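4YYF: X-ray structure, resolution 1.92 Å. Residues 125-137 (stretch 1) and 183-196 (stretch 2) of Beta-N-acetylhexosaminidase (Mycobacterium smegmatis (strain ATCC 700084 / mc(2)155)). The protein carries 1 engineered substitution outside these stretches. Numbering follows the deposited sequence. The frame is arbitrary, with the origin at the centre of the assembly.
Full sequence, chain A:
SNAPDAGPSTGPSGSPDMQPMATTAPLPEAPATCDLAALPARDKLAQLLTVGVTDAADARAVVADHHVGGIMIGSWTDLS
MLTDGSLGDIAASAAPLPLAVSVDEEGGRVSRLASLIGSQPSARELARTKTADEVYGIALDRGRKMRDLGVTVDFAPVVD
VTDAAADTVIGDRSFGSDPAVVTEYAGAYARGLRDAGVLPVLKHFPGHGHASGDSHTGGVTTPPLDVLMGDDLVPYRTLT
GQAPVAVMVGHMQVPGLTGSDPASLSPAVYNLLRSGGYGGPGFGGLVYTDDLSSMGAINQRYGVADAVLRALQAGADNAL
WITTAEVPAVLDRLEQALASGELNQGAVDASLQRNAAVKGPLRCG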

# COMPACT_ATOMS: atom_id res chain seq x y z
N GLU A 125 -6.53 -19.06 -8.68
CA GLU A 125 -6.25 -20.49 -8.71
C GLU A 125 -6.22 -21.07 -7.28
O GLU A 125 -6.65 -22.20 -7.05
CB GLU A 125 -4.94 -20.76 -9.45
CG GLU A 125 -4.65 -22.24 -9.74
CD GLU A 125 -5.54 -22.85 -10.84
OE1 GLU A 125 -6.58 -22.26 -11.20
OE2 GLU A 125 -5.18 -23.94 -11.35
N LEU A 126 -5.72 -20.29 -6.33
CA LEU A 126 -5.73 -20.75 -4.94
C LEU A 126 -7.16 -21.00 -4.46
O LEU A 126 -7.46 -22.02 -3.83
CB LEU A 126 -5.06 -19.73 -4.04
CG LEU A 126 -3.54 -19.60 -4.14
CD1 LEU A 126 -3.04 -18.58 -3.12
CD2 LEU A 126 -2.88 -20.96 -3.91
N ALA A 127 -8.05 -20.07 -4.79
CA ALA A 127 -9.43 -20.18 -4.33
C ALA A 127 -10.11 -21.39 -4.98
O ALA A 127 -11.03 -21.97 -4.40
CB ALA A 127 -10.19 -18.90 -4.60
N ARG A 128 -9.64 -21.78 -6.16
CA ARG A 128 -10.26 -22.87 -6.89
C ARG A 128 -9.75 -24.24 -6.48
O ARG A 128 -10.43 -25.24 -6.67
CB ARG A 128 -10.05 -22.70 -8.40
CG ARG A 128 -10.76 -21.50 -8.96
CD ARG A 128 -10.51 -21.31 -10.45
NE ARG A 128 -11.53 -20.41 -11.01
CZ ARG A 128 -11.49 -19.89 -12.23
NH1 ARG A 128 -12.47 -19.09 -12.63
NH2 ARG A 128 -10.48 -20.16 -13.04
N THR A 129 -8.54 -24.30 -5.93
CA THR A 129 -7.88 -25.59 -5.73
C THR A 129 -7.52 -25.88 -4.28
O THR A 129 -7.10 -26.99 -3.95
CB THR A 129 -6.60 -25.70 -6.58
OG1 THR A 129 -5.68 -24.66 -6.20
CG2 THR A 129 -6.91 -25.58 -8.07
N LYS A 130 -7.66 -24.87 -3.41
CA LYS A 130 -7.25 -24.98 -2.01
C LYS A 130 -8.38 -24.60 -1.06
O LYS A 130 -9.28 -23.83 -1.41
CB LYS A 130 -6.06 -24.06 -1.73
CG LYS A 130 -4.87 -24.24 -2.67
CD LYS A 130 -4.10 -25.50 -2.34
CE LYS A 130 -3.05 -25.80 -3.41
NZ LYS A 130 -2.31 -27.06 -3.11
N THR A 131 -8.32 -25.13 0.16
CA THR A 131 -9.23 -24.67 1.21
C THR A 131 -8.67 -23.37 1.77
O THR A 131 -7.48 -23.08 1.60
CB THR A 131 -9.35 -25.67 2.35
OG1 THR A 131 -8.08 -25.76 3.01
CG2 THR A 131 -9.76 -27.03 1.82
N ALA A 132 -9.52 -22.60 2.45
CA ALA A 132 -9.05 -21.41 3.13
C ALA A 132 -7.95 -21.70 4.15
O ALA A 132 -7.05 -20.89 4.33
CB ALA A 132 -10.21 -20.68 3.79
N ASP A 133 -8.02 -22.85 4.83
CA ASP A 133 -6.97 -23.18 5.80
C ASP A 133 -5.64 -23.44 5.12
O ASP A 133 -4.57 -23.11 5.65
CB ASP A 133 -7.36 -24.40 6.65
CG ASP A 133 -8.47 -24.09 7.64
OD1 ASP A 133 -8.69 -22.90 7.94
OD2 ASP A 133 -9.11 -25.05 8.13
N GLU A 134 -5.71 -24.05 3.93
CA GLU A 134 -4.51 -24.27 3.12
C GLU A 134 -3.90 -22.95 2.66
O GLU A 134 -2.67 -22.80 2.62
CB GLU A 134 -4.83 -25.17 1.92
CG GLU A 134 -5.05 -26.62 2.30
CD GLU A 134 -5.44 -27.49 1.13
OE1 GLU A 134 -6.31 -27.07 0.34
OE2 GLU A 134 -4.88 -28.59 1.00
N VAL A 135 -4.76 -22.00 2.29
CA VAL A 135 -4.27 -20.68 1.85
C VAL A 135 -3.61 -19.95 3.02
O VAL A 135 -2.58 -19.30 2.85
CB VAL A 135 -5.41 -19.83 1.19
CG1 VAL A 135 -4.94 -18.40 0.94
CG2 VAL A 135 -5.85 -20.46 -0.13
N TYR A 136 -4.18 -20.10 4.22
CA TYR A 136 -3.55 -19.54 5.41
C TYR A 136 -2.12 -20.05 5.55
O TYR A 136 -1.18 -19.27 5.74
CB TYR A 136 -4.35 -19.87 6.68
CG TYR A 136 -3.57 -19.57 7.95
CD1 TYR A 136 -3.46 -18.28 8.43
CD2 TYR A 136 -2.92 -20.59 8.64
CE1 TYR A 136 -2.73 -18.00 9.58
CE2 TYR A 136 -2.18 -20.33 9.78
CZ TYR A 136 -2.09 -19.03 10.25
OH TYR A 136 -1.36 -18.77 11.39
N GLY A 137 -1.95 -21.36 5.43
CA GLY A 137 -0.64 -21.99 5.55
C GLY A 137 0.33 -21.55 4.47
O GLY A 137 1.52 -21.38 4.73
N THR A 183 -13.73 -12.59 1.04
CA THR A 183 -13.55 -12.39 2.48
C THR A 183 -12.87 -13.59 3.13
O THR A 183 -11.91 -13.45 3.88
CB THR A 183 -14.88 -12.11 3.17
OG1 THR A 183 -15.47 -10.95 2.57
CG2 THR A 183 -14.67 -11.87 4.66
N GLU A 184 -13.37 -14.79 2.82
CA GLU A 184 -12.78 -16.00 3.38
C GLU A 184 -11.33 -16.18 2.96
O GLU A 184 -10.45 -16.37 3.81
CB GLU A 184 -13.60 -17.23 2.98
CG GLU A 184 -13.23 -18.47 3.76
CD GLU A 184 -13.90 -19.71 3.23
OE1 GLU A 184 -14.58 -19.63 2.18
OE2 GLU A 184 -13.75 -20.78 3.87
N TYR A 185 -11.06 -16.12 1.66
CA TYR A 185 -9.72 -16.44 1.16
C TYR A 185 -8.70 -15.32 1.36
O TYR A 185 -7.58 -15.57 1.83
CB TYR A 185 -9.79 -16.91 -0.31
CG TYR A 185 -10.23 -18.34 -0.43
CD1 TYR A 185 -11.57 -18.69 -0.34
CD2 TYR A 185 -9.29 -19.35 -0.61
CE1 TYR A 185 -11.98 -20.01 -0.44
CE2 TYR A 185 -9.69 -20.68 -0.70
CZ TYR A 185 -11.02 -21.00 -0.62
OH TYR A 185 -11.40 -22.31 -0.72
N ALA A 186 -9.06 -14.09 1.02
CA ALA A 186 -8.14 -12.99 1.29
C ALA A 186 -7.92 -12.84 2.80
O ALA A 186 -6.82 -12.50 3.26
CB ALA A 186 -8.64 -11.68 0.70
N GLY A 187 -8.97 -13.07 3.57
CA GLY A 187 -8.85 -13.02 5.02
C GLY A 187 -7.82 -14.01 5.53
O GLY A 187 -7.01 -13.70 6.41
N ALA A 188 -7.85 -15.21 4.96
CA ALA A 188 -6.90 -16.26 5.31
C ALA A 188 -5.51 -15.84 4.90
O ALA A 188 -4.54 -16.06 5.65
CB ALA A 188 -7.29 -17.59 4.64
N TYR A 189 -5.39 -15.24 3.72
CA TYR A 189 -4.09 -14.85 3.21
C TYR A 189 -3.51 -13.75 4.10
O TYR A 189 -2.32 -13.77 4.43
CB TYR A 189 -4.15 -14.40 1.73
CG TYR A 189 -2.83 -14.57 1.00
CD1 TYR A 189 -1.81 -13.64 1.15
CD2 TYR A 189 -2.58 -15.69 0.20
CE1 TYR A 189 -0.57 -13.81 0.50
CE2 TYR A 189 -1.35 -15.86 -0.46
CZ TYR A 189 -0.36 -14.92 -0.30
OH TYR A 189 0.86 -15.08 -0.93
N ALA A 190 -4.35 -12.80 4.48
CA ALA A 190 -3.89 -11.69 5.33
C ALA A 190 -3.46 -12.21 6.70
O ALA A 190 -2.46 -11.76 7.27
CB ALA A 190 -4.98 -10.62 5.47
N ARG A 191 -4.22 -13.19 7.21
CA ARG A 191 -3.96 -13.75 8.53
C ARG A 191 -2.61 -14.48 8.54
O ARG A 191 -1.87 -14.41 9.52
CB ARG A 191 -5.14 -14.66 8.95
CG ARG A 191 -5.08 -15.16 10.39
CD ARG A 191 -6.42 -15.77 10.83
NE ARG A 191 -7.01 -16.64 9.80
CZ ARG A 191 -6.88 -17.96 9.75
NH1 ARG A 191 -6.17 -18.60 10.68
NH2 ARG A 191 -7.47 -18.64 8.77
N GLY A 192 -2.31 -15.17 7.44
CA GLY A 192 -1.04 -15.88 7.30
C GLY A 192 0.13 -14.93 7.29
O GLY A 192 1.12 -15.14 7.98
N LEU A 193 0.01 -13.85 6.52
CA LEU A 193 1.06 -12.83 6.48
C LEU A 193 1.25 -12.22 7.85
O LEU A 193 2.38 -12.09 8.33
CB LEU A 193 0.70 -11.73 5.47
CG LEU A 193 0.71 -12.09 3.99
CD1 LEU A 193 0.29 -10.87 3.17
CD2 LEU A 193 2.08 -12.59 3.54
N ARG A 194 0.14 -11.83 8.47
CA ARG A 194 0.14 -11.23 9.80
C ARG A 194 0.80 -12.15 10.83
O ARG A 194 1.60 -11.69 11.66
CB ARG A 194 -1.33 -10.92 10.21
CG ARG A 194 -1.59 -10.50 11.64
CD ARG A 194 -3.10 -10.15 11.84
NE ARG A 194 -3.53 -9.29 10.74
CZ ARG A 194 -4.48 -9.58 9.86
NH1 ARG A 194 -4.73 -8.72 8.88
NH2 ARG A 194 -5.19 -10.70 9.96
N ASP A 195 0.48 -13.43 10.79
CA ASP A 195 1.07 -14.37 11.76
C ASP A 195 2.57 -14.60 11.52
O ASP A 195 3.30 -15.02 12.42
CB ASP A 195 0.31 -15.70 11.79
CG ASP A 195 -1.06 -15.58 12.43
OD1 ASP A 195 -1.34 -14.54 13.05
OD2 ASP A 195 -1.88 -16.54 12.32
N ALA A 196 3.03 -14.31 10.30
CA ALA A 196 4.46 -14.32 9.99
C ALA A 196 5.14 -13.03 10.47
O ALA A 196 6.37 -12.95 10.53
CB ALA A 196 4.69 -14.50 8.49
O HOH W 1 -12.14 -23.19 2.76

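Two tyrosines, one from each stretch, reach into the other, and each ends in a hydrogen bond that its hydroxyl donates. The more striking is Y136, whose OH lies only 2.5 Å from D195 OD2, a very short bond to a carboxylate. Its ring also carries a cation: the guanidinium of R191 lies flat on it, planes 3° apart and centres 4.3 Å apart, so that a positive group rests on the electron-rich face while the hydroxyl at the tip meets a negative one.

Helix 132-137 runs beside helix 183-196 at 29°, with axes approaching to 7.6 Å, close enough for small residues to set the spacing. Y136 and A188 have CA atoms 4.7 Å apart, and A188 CB packs 3.3 Å from A132 O. G192 continues the theme: a CB there would lie 2.6 Å from Y136 O, a clash, so the close approach depends on its absence. The Y136 side chain then settles as a knob among A188, R191, G192 and D195, residues spaced along one side of the second helix.

Y185 is the reciprocal anchor, and it plugs the break between the two helices of stretch 1. Helix 125-129 crosses the second stretch steeply, at 109°, and K130 is the first residue to leave helical geometry. Its carbonyl accepts from the tyrosine, with Y185 OH 2.7 Å from K130 O. The ring is sandwiched: A127 CA lies over one face, 4.0 Å from the centroid in a CH-pi contact, and A132 CA lies over the opposite face. V135 closes in at the ring edge, its CG2 3.6 Å from Y185 CD2.

The turn is also braced from within. T131 caps the new helix, its OG1 accepting from E134 N at 3.1 Å, while T131 N donates to E134 OE1 at 2.8 Å. The free amide at A132 is served by a water: A132 N donates to it at 2.7 Å, and the water donates to E184 OE2 at 3.1 Å, tying the first turn to the other stretch.

Beneath these polar ties lies an apolar layer. V135 points toward the second helix, and its CG1 meets Y189 CD2 at 3.7 Å; L126 CD1 approaches Y189 CE2 at 4.2 Å, both at the ring edge. The rule to read here is economical: alanine and glycine bring the backbones together, and tyrosines span the remaining space, packing through their rings and bonding through their tips.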